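Local coordinates for protein phenol hydroxylase component phL (Pseudomonas stutzeri, PDB 3U52) that is a component of phenol hydroxylase and probably works with its partner subunits in the multicomponent hydroxylation of phenols, at residues 138-141 with 142-146. Residues are numbered along the deposited sequence; the frame is centred on the assembly and turned at random.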
loop_
_atom_site.group_PDB
_atom_site.type_symbol
_atom_site.label_atom_id
_atom_site.label_comp_id
_atom_site.label_asym_id
_atom_site.label_seq_id
_atom_site.Cartn_x
_atom_site.Cartn_y
_atom_site.Cartn_z
ATOM N N ALA D 138 -25.392 -14.259 -13.420
ATOM C CA ALA D 138 -25.943 -12.933 -13.154
ATOM C C ALA D 138 -27.354 -12.982 -12.597
ATOM O O ALA D 138 -27.685 -12.233 -11.653
ATOM C CB ALA D 138 -25.912 -12.021 -14.401
ATOM N N LYS D 139 -28.200 -13.802 -13.208
ATOM C CA LYS D 139 -29.558 -14.061 -12.635
ATOM C C LYS D 139 -29.518 -14.502 -11.151
ATOM O O LYS D 139 -30.209 -13.919 -10.310
ATOM C CB LYS D 139 -30.358 -15.016 -13.542
ATOM C CG LYS D 139 -31.882 -15.196 -13.247
ATOM C CD LYS D 139 -32.084 -16.523 -12.526
ATOM C CE LYS D 139 -33.513 -17.165 -12.625
ATOM N NZ LYS D 139 -34.581 -16.250 -12.246
ATOM N N ILE D 140 -28.700 -15.497 -10.818
ATOM C CA ILE D 140 -28.637 -15.976 -9.427
ATOM C C ILE D 140 -28.133 -14.856 -8.536
ATOM O O ILE D 140 -28.695 -14.617 -7.460
ATOM C CB ILE D 140 -27.782 -17.296 -9.310
ATOM C CG1 ILE D 140 -28.383 -18.388 -10.168
ATOM C CG2 ILE D 140 -27.589 -17.787 -7.878
ATOM C CD1 ILE D 140 -27.326 -19.341 -10.745
ATOM N N ALA D 141 -27.099 -14.125 -8.970
ATOM C CA ALA D 141 -26.512 -13.113 -8.099
ATOM C C ALA D 141 -27.588 -12.043 -7.734
ATOM O O ALA D 141 -27.581 -11.447 -6.622
ATOM C CB ALA D 141 -25.241 -12.511 -8.707
ATOM N N GLY D 142 -28.515 -11.820 -8.655
ATOM C CA GLY D 142 -29.594 -10.878 -8.442
ATOM C C GLY D 142 -30.732 -11.440 -7.595
ATOM O O GLY D 142 -31.490 -10.657 -7.013
ATOM N N ASP D 143 -30.884 -12.768 -7.562
ATOM C CA ASP D 143 -32.030 -13.442 -6.873
ATOM C C ASP D 143 -31.760 -14.027 -5.496
ATOM O O ASP D 143 -32.680 -14.077 -4.681
ATOM C CB ASP D 143 -32.613 -14.575 -7.732
ATOM C CG ASP D 143 -33.471 -14.053 -8.887
ATOM O OD1 ASP D 143 -33.635 -12.837 -9.011
ATOM O OD2 ASP D 143 -33.996 -14.870 -9.654
ATOM N N ALA D 144 -30.519 -14.479 -5.266
ATOM C CA ALA D 144 -30.121 -15.070 -4.001
ATOM C C ALA D 144 -30.102 -13.994 -2.904
ATOM O O ALA D 144 -29.666 -12.881 -3.162
ATOM C CB ALA D 144 -28.698 -15.701 -4.140
ATOM N N THR D 145 -30.545 -14.305 -1.686
ATOM C CA THR D 145 -30.649 -13.269 -0.644
ATOM C C THR D 145 -29.320 -13.063 0.154
ATOM O O THR D 145 -28.957 -11.940 0.473
ATOM C CB THR D 145 -31.865 -13.499 0.315
ATOM O OG1 THR D 145 -31.825 -14.842 0.798
ATOM C CG2 THR D 145 -33.175 -13.289 -0.425
ATOM N N ALA D 146 -28.604 -14.132 0.450
ATOM C CA ALA D 146 -27.413 -14.034 1.296
ATOM C C ALA D 146 -26.237 -13.499 0.476
ATOM O O ALA D 146 -26.001 -13.934 -0.657
ATOM C CB ALA D 146 -27.094 -15.391 1.853
HETATM O O HOH W 1 -31.961 -11.610 -10.995
HETATM O O HOH W 2 -28.743 -10.700 -4.344
#
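Lys139 reaches one turn forward along the last turn of helix 126-143 and closes an i to i+4 salt bridge with Asp143, its NZ lying 3.0 Å from OD2. With chi1 at -169° the lysine CG stands beside the carbonyl carbon, opposite the backbone N; bends at chi2 and again at chi4 then bring the ammonium group to OD2, met nearly along its C-O bond. The other carboxylate oxygen has its own task: a water donates to Asp143 OD1 at 2.9 Å and also to Lys139 O, so the two carboxylate oxygens are tied to the same residue, one directly and one through solvent. Without the ammonium group, as with an alanine here, Asp143 OD2 would probably lose this charged mate and the carboxylate be freer to turn. The helix ends at Asp143. Ile140 O accepts two amides: Ala144 N at 2.9 Å, almost straight, and Asp143 N, also 2.9 Å away but well above the carbonyl plane. Ala144 then leaves helical geometry, and a second water bridges Ala141 O and Ala144 O. Lys139 NZ also makes a weak bond to Asp209 O, just before helix 211-240, where Leu214 and Trp211 touch Lys139 and Asp143 respectively; Ile140, Ala141 and Ala144 pack against helix 147-175, which follows directly after Ala146 at its N-cap position.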